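N-acetyltransferase domain-containing protein (Pyrococcus horikoshii, PDB 1WWZ) binds acetyl-coenzyme A and is probably an acyltransferase of the GNAT family, although its acyl acceptor is not known. Local coordinates at residues 107-111 against 135-141. Numbering follows the deposited sequence.
Sequences LITCL and LYEKFGF. With ACO (acetyl coenzyme *a), chain C.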
loop_
_atom_site.group_PDB
_atom_site.type_symbol
_atom_site.label_atom_id
_atom_site.label_comp_id
_atom_site.label_asym_id
_atom_site.label_seq_id
_atom_site.Cartn_x
_atom_site.Cartn_y
_atom_site.Cartn_z
ATOM N N LEU A 107 -0.188 -4.113 -5.861
ATOM C CA LEU A 107 1.180 -3.666 -6.113
ATOM C C LEU A 107 1.848 -3.161 -4.839
ATOM O O LEU A 107 3.014 -3.461 -4.579
ATOM C CB LEU A 107 1.200 -2.587 -7.203
ATOM C CG LEU A 107 2.574 -2.124 -7.710
ATOM C CD1 LEU A 107 3.414 -3.327 -8.139
ATOM C CD2 LEU A 107 2.382 -1.166 -8.879
ATOM N N ILE A 108 1.109 -2.396 -4.041
ATOM C CA ILE A 108 1.640 -1.888 -2.782
ATOM C C ILE A 108 1.993 -3.070 -1.874
ATOM O O ILE A 108 3.035 -3.075 -1.221
ATOM C CB ILE A 108 0.610 -0.969 -2.083
ATOM C CG1 ILE A 108 0.489 0.340 -2.875
ATOM C CG2 ILE A 108 1.025 -0.702 -0.637
ATOM C CD1 ILE A 108 -0.610 1.279 -2.378
ATOM N N THR A 109 1.122 -4.074 -1.850
ATOM C CA THR A 109 1.352 -5.268 -1.046
ATOM C C THR A 109 2.633 -5.942 -1.523
ATOM O O THR A 109 3.455 -6.386 -0.720
ATOM C CB THR A 109 0.180 -6.257 -1.183
ATOM O OG1 THR A 109 -1.011 -5.652 -0.668
ATOM C CG2 THR A 109 0.461 -7.542 -0.409
ATOM N N CYS A 110 2.790 -6.017 -2.840
ATOM C CA CYS A 110 3.971 -6.623 -3.442
ATOM C C CYS A 110 5.249 -5.874 -3.065
ATOM O O CYS A 110 6.256 -6.485 -2.702
ATOM C CB CYS A 110 3.830 -6.644 -4.966
ATOM S SG CYS A 110 5.355 -7.080 -5.841
ATOM N N LEU A 111 5.209 -4.548 -3.153
ATOM C CA LEU A 111 6.378 -3.743 -2.825
ATOM C C LEU A 111 6.773 -3.896 -1.362
ATOM O O LEU A 111 7.961 -3.964 -1.040
ATOM C CB LEU A 111 6.125 -2.267 -3.157
ATOM C CG LEU A 111 5.942 -1.954 -4.646
ATOM C CD1 LEU A 111 5.927 -0.450 -4.860
ATOM C CD2 LEU A 111 7.073 -2.570 -5.445
ATOM N N LEU A 135 1.269 2.516 -14.582
ATOM C CA LEU A 135 1.133 2.190 -13.169
ATOM C C LEU A 135 2.506 1.935 -12.547
ATOM O O LEU A 135 2.825 2.463 -11.483
ATOM C CB LEU A 135 0.238 0.958 -12.985
ATOM C CG LEU A 135 0.059 0.450 -11.547
ATOM C CD1 LEU A 135 -0.373 1.598 -10.634
ATOM C CD2 LEU A 135 -0.972 -0.672 -11.528
ATOM N N TYR A 136 3.326 1.126 -13.209
ATOM C CA TYR A 136 4.652 0.832 -12.674
ATOM C C TYR A 136 5.528 2.078 -12.502
ATOM O O TYR A 136 6.228 2.216 -11.497
ATOM C CB TYR A 136 5.383 -0.182 -13.563
ATOM C CG TYR A 136 4.768 -1.569 -13.567
ATOM C CD1 TYR A 136 4.352 -2.175 -12.378
ATOM C CD2 TYR A 136 4.643 -2.291 -14.752
ATOM C CE1 TYR A 136 3.825 -3.472 -12.375
ATOM C CE2 TYR A 136 4.122 -3.585 -14.759
ATOM C CZ TYR A 136 3.717 -4.169 -13.567
ATOM O OH TYR A 136 3.215 -5.453 -13.569
ATOM N N GLU A 137 5.497 2.981 -13.480
ATOM C CA GLU A 137 6.311 4.192 -13.399
ATOM C C GLU A 137 5.868 5.087 -12.241
ATOM O O GLU A 137 6.689 5.754 -11.610
ATOM C CB GLU A 137 6.254 4.969 -14.720
ATOM C CG GLU A 137 6.756 4.176 -15.917
ATOM C CD GLU A 137 6.931 5.030 -17.159
ATOM O OE1 GLU A 137 6.020 5.826 -17.469
ATOM O OE2 GLU A 137 7.977 4.900 -17.829
ATOM N N LYS A 138 4.571 5.092 -11.961
ATOM C CA LYS A 138 4.034 5.891 -10.864
ATOM C C LYS A 138 4.573 5.394 -9.532
ATOM O O LYS A 138 4.592 6.126 -8.541
ATOM C CB LYS A 138 2.512 5.817 -10.862
ATOM C CG LYS A 138 1.890 6.636 -11.965
ATOM C CD LYS A 138 0.428 6.304 -12.146
ATOM C CE LYS A 138 -0.255 7.408 -12.927
ATOM N NZ LYS A 138 -1.599 7.654 -12.335
ATOM N N PHE A 139 5.006 4.139 -9.514
ATOM C CA PHE A 139 5.542 3.547 -8.303
ATOM C C PHE A 139 7.060 3.470 -8.295
ATOM O O PHE A 139 7.650 2.771 -7.474
ATOM C CB PHE A 139 4.925 2.167 -8.085
ATOM C CG PHE A 139 3.580 2.223 -7.429
ATOM C CD1 PHE A 139 3.468 2.167 -6.043
ATOM C CD2 PHE A 139 2.429 2.409 -8.189
ATOM C CE1 PHE A 139 2.229 2.297 -5.419
ATOM C CE2 PHE A 139 1.184 2.541 -7.575
ATOM C CZ PHE A 139 1.084 2.485 -6.187
ATOM N N GLY A 140 7.693 4.190 -9.214
ATOM C CA GLY A 140 9.142 4.210 -9.245
ATOM C C GLY A 140 9.863 3.287 -10.202
ATOM O O GLY A 140 11.091 3.314 -10.253
ATOM N N PHE A 141 9.131 2.462 -10.946
ATOM C CA PHE A 141 9.772 1.557 -11.895
ATOM C C PHE A 141 10.232 2.348 -13.113
ATOM O O PHE A 141 9.573 3.300 -13.530
ATOM C CB PHE A 141 8.799 0.457 -12.336
ATOM C CG PHE A 141 8.644 -0.657 -11.336
ATOM C CD1 PHE A 141 9.455 -1.785 -11.404
ATOM C CD2 PHE A 141 7.695 -0.573 -10.321
ATOM C CE1 PHE A 141 9.325 -2.816 -10.479
ATOM C CE2 PHE A 141 7.555 -1.602 -9.386
ATOM C CZ PHE A 141 8.372 -2.726 -9.467
HETATM N N1A ACO C . -4.321 3.486 -18.810
HETATM C C2A ACO C . -3.700 4.421 -18.089
HETATM N N3A ACO C . -3.303 4.309 -16.786
HETATM C C4A ACO C . -3.619 3.061 -16.225
HETATM C C5A ACO C . -4.267 2.047 -16.901
HETATM C C6A ACO C . -4.639 2.295 -18.285
HETATM N N6A ACO C . -5.285 1.383 -19.020
HETATM N N7A ACO C . -4.443 0.948 -16.066
HETATM C C8A ACO C . -3.902 1.315 -14.937
HETATM N N9A ACO C . -3.367 2.600 -14.951
HETATM C C1B ACO C . -2.700 3.337 -13.892
HETATM C C2B ACO C . -3.481 4.555 -13.370
HETATM O O2B ACO C . -2.508 5.492 -12.865
HETATM C C3B ACO C . -4.438 3.915 -12.329
HETATM O O3B ACO C . -4.749 4.946 -11.372
HETATM P P3B ACO C . -6.003 5.952 -11.424
HETATM O O7A ACO C . -5.786 6.728 -12.688
HETATM O O8A ACO C . -5.874 6.779 -10.235
HETATM O O9A ACO C . -7.222 5.112 -11.439
HETATM C C4B ACO C . -3.574 2.849 -11.707
HETATM O O4B ACO C . -2.550 2.594 -12.709
HETATM C C5B ACO C . -4.238 1.503 -11.511
HETATM O O5B ACO C . -5.532 1.571 -10.938
HETATM P P1A ACO C . -6.236 0.218 -10.490
HETATM O O1A ACO C . -7.680 0.440 -10.536
HETATM O O2A ACO C . -5.638 -0.205 -9.162
HETATM O O3A ACO C . -5.879 -0.728 -11.782
HETATM P P2A ACO C . -6.258 -2.212 -11.994
HETATM O O4A ACO C . -6.987 -2.213 -13.277
HETATM O O5A ACO C . -6.982 -2.668 -10.776
HETATM O O6A ACO C . -4.922 -3.000 -12.113
HETATM C CBP ACO C . -3.603 -4.053 -13.956
HETATM C CCP ACO C . -3.901 -2.788 -13.186
HETATM C CDP ACO C . -2.449 -3.703 -14.955
HETATM C CEP ACO C . -3.184 -5.178 -12.982
HETATM C CAP ACO C . -4.919 -4.478 -14.714
HETATM O OAP ACO C . -5.278 -3.451 -15.635
HETATM C C9P ACO C . -4.830 -5.794 -15.529
HETATM O O9P ACO C . -5.142 -6.872 -15.039
HETATM N N8P ACO C . -4.373 -5.686 -16.818
HETATM C C7P ACO C . -4.212 -6.835 -17.744
HETATM C C6P ACO C . -3.027 -7.759 -17.399
HETATM C C5P ACO C . -1.703 -7.036 -17.423
HETATM O O5P ACO C . -1.395 -6.278 -18.378
HETATM N N4P ACO C . -0.854 -7.223 -16.424
HETATM C C3P ACO C . 0.489 -6.730 -16.101
HETATM C C2P ACO C . 1.437 -7.616 -16.914
HETATM S S1P ACO C . 3.184 -7.072 -16.508
HETATM C C ACO C . 3.557 -8.124 -15.459
HETATM O O ACO C . 2.836 -9.123 -14.993
HETATM C CH3 ACO C . 4.959 -8.314 -14.611
#
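Leu107 CD2 sits over one face of the Phe139 ring, 4.1 Å from the ring centroid and 29° off its normal, which meets the geometry of a CH-pi contact. With CG anti to the backbone N (chi1 -173°), Leu107 swings its branch toward 135-141, and chi2 (53°) sets CD2 against Phe139, Tyr136 and Leu135, whose CG lies 3.9 Å from Leu107 CD2. Ile108 crosses Phe139 at about a right angle, its CG1 3.7 Å from Phe139 CE1. Leu111 forks: CD1 meets Phe139 CD1 at 3.8 Å, while CD2 approaches Phe141 CE2. No hydrogen bond joins the segments. Gly140, at positive phi, is the C-prime residue of the Schellman motif ending the helix (Phe141 N to Tyr136 O, Gly140 N to Glu137 O); Phe139 N also donates to Tyr136 O, helping to hold the turn that carries Phe139 and Phe141. Lining the acetyl-CoA pocket, Tyr136 OH is 3.4 Å from S1P, and Leu135 CD1 is 3.2 Å from the ribose O4B. An alanine at Leu135 would probably open a gap beside Leu107 CD2 and leave the ribose covered by CB alone on this side chain. The contact joins helix 102-115 to the last turn of helix 130-138 and the turn after it, against the mixed sheet of the GNAT-family domain: Leu107 rests on Ile88 of strand 83-93, Leu111 and Phe141 on Ile121 of strand 120-126, while Ile108 and Phe139 meet Lys138 of the second subunit.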